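Local coordinates for extracellular solute-binding protein, family 1 (Bifidobacterium longum subsp. infantis ATCC 15697, PDB 3QUF) that probably captures a small solute, perhaps a sugar, outside the cell and hands it to an ABC-type importer, at residues A[356-360]-A[361-365]; A[246-249]-A[250-253]. All coordinates share one frame; numbering follows the deposited sequence.

Contact 1: A[356-360]-A[361-365]; sequences DVVDN and YFKQN
The carboxylate of D356 stands almost upright to the phenol ring of Y361, their planes 84° apart, and meets the ring at CE2, with OD1 of D356 3.8 Å from that carbon. A water joins the two polar ends: it donates to OD2 of D356 at 2.8 Å and is hydrogen-bonded to OH of Y361. OD1 is engaged separately, taking a nearly straight bond from ND2 of N360 on its anti lone pair, so each carboxylate oxygen has its own partner and the group's rotation is fixed. Y361 has CG beside its own backbone N (chi1 -59°), which folds the ring back over the preceding peptide; the carbonyl carbon of N360 lies against one face, while O of D356 sits at the edge. With an alanine here, the D356 water would probably lose its phenolic mate and the N360 peptide its aromatic cover. The backbone beneath is the closing turn of helix 355-362, widened to pi-type spacing: N of F362 bonds to O of V357 at 2.9 Å and N of K363 to O of V358 at 2.8 Å. A Schellman motif, with N365 at C-prime, then ends the helix. F362 swings its ring away to pack on A136, V138 and F367, touching V358 CG1 obliquely through CD2. D359 and K363 run side by side without their charges meeting, the carboxylate pairing instead with K355. The bent chain of Q364 brings NE2 back to O of D359 in a weak 3.4 Å bond, and a second water donates to that same oxygen and weakly accepts from NE2.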
loop_
_atom_site.group_PDB
_atom_site.type_symbol
_atom_site.label_atom_id
_atom_site.label_comp_id
_atom_site.label_asym_id
_atom_site.label_seq_id
_atom_site.Cartn_x
_atom_site.Cartn_y
_atom_site.Cartn_z
ATOM N N ASP A 356 13.609 -6.593 -10.281
ATOM C CA ASP A 356 13.067 -5.519 -11.179
ATOM C C ASP A 356 12.058 -4.654 -10.448
ATOM O O ASP A 356 12.191 -3.414 -10.393
ATOM C CB ASP A 356 12.463 -6.121 -12.466
ATOM C CG ASP A 356 11.886 -5.041 -13.470
ATOM O OD1 ASP A 356 12.518 -3.973 -13.715
ATOM O OD2 ASP A 356 10.795 -5.292 -14.061
ATOM N N VAL A 357 11.044 -5.280 -9.871
ATOM C CA VAL A 357 9.994 -4.510 -9.225
ATOM C C VAL A 357 10.536 -3.681 -8.056
ATOM O O VAL A 357 10.159 -2.533 -7.868
ATOM C CB VAL A 357 8.726 -5.347 -8.891
ATOM C CG1 VAL A 357 8.056 -5.797 -10.187
ATOM C CG2 VAL A 357 9.007 -6.515 -8.036
ATOM N N VAL A 358 11.468 -4.232 -7.297
ATOM C CA VAL A 358 12.043 -3.484 -6.199
ATOM C C VAL A 358 12.988 -2.390 -6.676
ATOM O O VAL A 358 12.840 -1.219 -6.281
ATOM C CB VAL A 358 12.713 -4.395 -5.185
ATOM C CG1 VAL A 358 13.486 -3.611 -4.117
ATOM C CG2 VAL A 358 11.600 -5.265 -4.541
ATOM N N ASP A 359 13.972 -2.744 -7.504
ATOM C CA ASP A 359 14.961 -1.754 -7.900
ATOM C C ASP A 359 14.441 -0.675 -8.839
ATOM O O ASP A 359 14.865 0.473 -8.735
ATOM C CB ASP A 359 16.152 -2.404 -8.576
ATOM C CG ASP A 359 17.044 -3.169 -7.607
ATOM O OD1 ASP A 359 16.798 -3.186 -6.369
ATOM O OD2 ASP A 359 17.982 -3.780 -8.134
ATOM N N ASN A 360 13.549 -1.030 -9.754
ATOM C CA ASN A 360 13.154 -0.110 -10.801
ATOM C C ASN A 360 11.810 0.577 -10.570
ATOM O O ASN A 360 11.459 1.503 -11.296
ATOM C CB ASN A 360 13.213 -0.813 -12.144
ATOM C CG ASN A 360 14.617 -1.273 -12.467
ATOM O OD1 ASN A 360 15.591 -0.548 -12.204
ATOM N ND2 ASN A 360 14.742 -2.508 -12.952
ATOM N N TYR A 361 11.059 0.118 -9.557
ATOM C CA TYR A 361 9.764 0.694 -9.238
ATOM C C TYR A 361 9.703 1.115 -7.792
ATOM O O TYR A 361 9.493 2.289 -7.518
ATOM C CB TYR A 361 8.582 -0.241 -9.684
ATOM C CG TYR A 361 8.675 -0.453 -11.157
ATOM C CD1 TYR A 361 8.098 0.453 -12.056
ATOM C CD2 TYR A 361 9.457 -1.489 -11.670
ATOM C CE1 TYR A 361 8.261 0.286 -13.414
ATOM C CE2 TYR A 361 9.617 -1.658 -13.047
ATOM C CZ TYR A 361 9.049 -0.741 -13.898
ATOM O OH TYR A 361 9.224 -0.890 -15.260
ATOM N N PHE A 362 9.856 0.199 -6.845
ATOM C CA PHE A 362 9.785 0.573 -5.430
ATOM C C PHE A 362 10.844 1.630 -5.070
ATOM O O PHE A 362 10.527 2.684 -4.522
ATOM C CB PHE A 362 9.901 -0.652 -4.523
ATOM C CG PHE A 362 9.926 -0.301 -3.071
ATOM C CD1 PHE A 362 8.811 0.182 -2.444
ATOM C CD2 PHE A 362 11.100 -0.451 -2.342
ATOM C CE1 PHE A 362 8.869 0.545 -1.099
ATOM C CE2 PHE A 362 11.148 -0.082 -0.998
ATOM C CZ PHE A 362 10.014 0.400 -0.397
ATOM N N LYS A 363 12.084 1.361 -5.414
ATOM C CA LYS A 363 13.160 2.307 -5.098
ATOM C C LYS A 363 13.092 3.606 -5.908
ATOM O O LYS A 363 13.734 4.578 -5.550
ATOM C CB LYS A 363 14.508 1.632 -5.238
ATOM C CG LYS A 363 14.724 0.584 -4.109
ATOM C CD LYS A 363 16.162 0.010 -4.127
ATOM C CE LYS A 363 17.004 0.531 -2.951
ATOM N NZ LYS A 363 17.335 1.990 -3.105
ATOM N N GLN A 364 12.318 3.611 -6.973
ATOM C CA GLN A 364 12.082 4.809 -7.786
ATOM C C GLN A 364 10.772 5.530 -7.442
ATOM O O GLN A 364 10.365 6.435 -8.183
ATOM C CB GLN A 364 12.077 4.417 -9.254
ATOM C CG GLN A 364 13.338 3.698 -9.691
ATOM C CD GLN A 364 14.585 4.482 -9.404
ATOM O OE1 GLN A 364 14.605 5.698 -9.554
ATOM N NE2 GLN A 364 15.640 3.789 -8.976
ATOM N N ASN A 365 10.127 5.151 -6.329
ATOM C CA ASN A 365 8.886 5.786 -5.881
ATOM C C ASN A 365 7.749 5.660 -6.884
ATOM O O ASN A 365 6.950 6.600 -7.082
ATOM C CB ASN A 365 9.149 7.262 -5.457
ATOM C CG ASN A 365 10.104 7.338 -4.282
ATOM O OD1 ASN A 365 9.903 6.692 -3.274
ATOM N ND2 ASN A 365 11.199 8.044 -4.457
HETATM O O HOH W 1 9.713 -3.631 -16.051
HETATM O O HOH W 2 17.174 1.354 -7.918
#

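Contact 2: A[246-249]-A[250-253]; sequences SADQ and VKQE
O of Q249 is gripped twice, by N of E253 at 3.1 Å and by a water that donates to it at 2.9 Å. The same water also donates to OE2 of E253. CG of E253, set beside its own backbone N (chi1 -71°), lies 3.6 Å from O of Q249, and the bend at the next bond turns the carboxylate to the water. The bridge thus ties side chain to backbone one turn apart, while OE1 of E253 has a weak bond to N258. A second water spans D248 and K251, donating to OD1 of D248 and accepting from NZ of K251, two atoms that do not meet directly. K251 starts with CG anti to its backbone N (chi1 180°) and kinks further out, and its ammonium forms salt bridges with D268 and D271, so the aspartate of its own helix is a water-mediated third partner. V250 turns to the protein interior, CG2 resting 3.6 Å from O of S246 and the side chain packing on L179, L259 and M262. At the start of the helix the bonds are reciprocal: N of Q249 donates to OG of S246 at 3.1 Å, and N of S246 donates to OE1 of Q249 at 2.9 Å, in the carbonyl plane and on a lone pair. Bonds from V250 N to S246 O and K251 N to A247 O continue the helix from this capping box, S246 being the N-cap of helix 247-255.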
loop_
_atom_site.group_PDB
_atom_site.type_symbol
_atom_site.label_atom_id
_atom_site.label_comp_id
_atom_site.label_asym_id
_atom_site.label_seq_id
_atom_site.Cartn_x
_atom_site.Cartn_y
_atom_site.Cartn_z
ATOM N N SER A 246 -12.122 -15.487 -4.251
ATOM C CA SER A 246 -11.219 -15.030 -3.200
ATOM C C SER A 246 -9.783 -15.035 -3.713
ATOM O O SER A 246 -9.507 -15.626 -4.742
ATOM C CB SER A 246 -11.281 -15.958 -2.008
ATOM O OG SER A 246 -10.855 -17.260 -2.373
ATOM N N ALA A 247 -8.901 -14.373 -2.959
ATOM C CA ALA A 247 -7.465 -14.334 -3.238
ATOM C C ALA A 247 -6.919 -15.747 -3.299
ATOM O O ALA A 247 -6.128 -16.069 -4.172
ATOM C CB ALA A 247 -6.727 -13.549 -2.158
ATOM N N ASP A 248 -7.319 -16.589 -2.351
ATOM C CA ASP A 248 -6.860 -17.991 -2.341
ATOM C C ASP A 248 -7.311 -18.791 -3.578
ATOM O O ASP A 248 -6.541 -19.589 -4.145
ATOM C CB ASP A 248 -7.250 -18.695 -1.027
ATOM C CG ASP A 248 -6.457 -18.188 0.182
ATOM O OD1 ASP A 248 -5.352 -17.613 0.004
ATOM O OD2 ASP A 248 -6.931 -18.351 1.339
ATOM N N GLN A 249 -8.531 -18.556 -4.053
ATOM C CA GLN A 249 -8.992 -19.238 -5.268
ATOM C C GLN A 249 -8.191 -18.814 -6.508
ATOM O O GLN A 249 -7.833 -19.635 -7.356
ATOM C CB GLN A 249 -10.488 -18.998 -5.503
ATOM C CG GLN A 249 -11.405 -19.820 -4.568
ATOM C CD GLN A 249 -12.856 -19.399 -4.691
ATOM O OE1 GLN A 249 -13.181 -18.206 -4.634
ATOM N NE2 GLN A 249 -13.739 -20.384 -4.850
ATOM N N VAL A 250 -7.884 -17.533 -6.607
ATOM C CA VAL A 250 -7.048 -17.063 -7.690
ATOM C C VAL A 250 -5.677 -17.741 -7.633
ATOM O O VAL A 250 -5.185 -18.240 -8.651
ATOM C CB VAL A 250 -6.941 -15.525 -7.684
ATOM C CG1 VAL A 250 -5.901 -15.028 -8.664
ATOM C CG2 VAL A 250 -8.306 -14.938 -8.038
ATOM N N LYS A 251 -5.108 -17.790 -6.447
ATOM C CA LYS A 251 -3.776 -18.357 -6.258
ATOM C C LYS A 251 -3.761 -19.838 -6.635
ATOM O O LYS A 251 -2.837 -20.317 -7.277
ATOM C CB LYS A 251 -3.274 -18.157 -4.836
ATOM C CG LYS A 251 -1.863 -18.753 -4.608
ATOM C CD LYS A 251 -1.113 -18.168 -3.431
ATOM C CE LYS A 251 -1.609 -18.670 -2.112
ATOM N NZ LYS A 251 -0.733 -18.153 -0.994
ATOM N N GLN A 252 -4.818 -20.542 -6.252
ATOM C CA GLN A 252 -4.974 -21.947 -6.609
ATOM C C GLN A 252 -5.008 -22.145 -8.118
ATOM O O GLN A 252 -4.373 -23.054 -8.619
ATOM C CB GLN A 252 -6.224 -22.501 -5.937
ATOM C CG GLN A 252 -5.967 -22.904 -4.504
ATOM C CD GLN A 252 -5.310 -24.298 -4.411
ATOM O OE1 GLN A 252 -5.320 -25.064 -5.372
ATOM N NE2 GLN A 252 -4.714 -24.603 -3.261
ATOM N N GLU A 253 -5.720 -21.293 -8.860
ATOM C CA GLU A 253 -5.702 -21.399 -10.318
ATOM C C GLU A 253 -4.307 -21.170 -10.909
ATOM O O GLU A 253 -3.930 -21.799 -11.891
ATOM C CB GLU A 253 -6.698 -20.428 -10.960
ATOM C CG GLU A 253 -8.156 -20.802 -10.755
ATOM C CD GLU A 253 -8.452 -22.179 -11.272
ATOM O OE1 GLU A 253 -8.350 -22.369 -12.504
ATOM O OE2 GLU A 253 -8.743 -23.076 -10.446
HETATM O O HOH W 3 -2.681 -18.321 1.085
HETATM O O HOH W 4 -9.547 -21.938 -7.669
#

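Followed from the N terminus, the chain reaches contact 2 first, where a loop gives way to helix 247-255, and comes to contact 1 only after that helix has ended and several strands and helices have passed. Each contact is local and closes no more than a helical turn; the two lie in series, neither nesting nor crossing, with centres about 26 Å apart and nearest atoms about 16 Å apart. They illustrate opposite helix ends, contact 2 a start and contact 1 a finish. Both are laid on the large mixed sheet: contact 2 packs against strand 259-264, and contact 1 against strands 135-144 and 295-305, strand 135-144 pairing with both of the others.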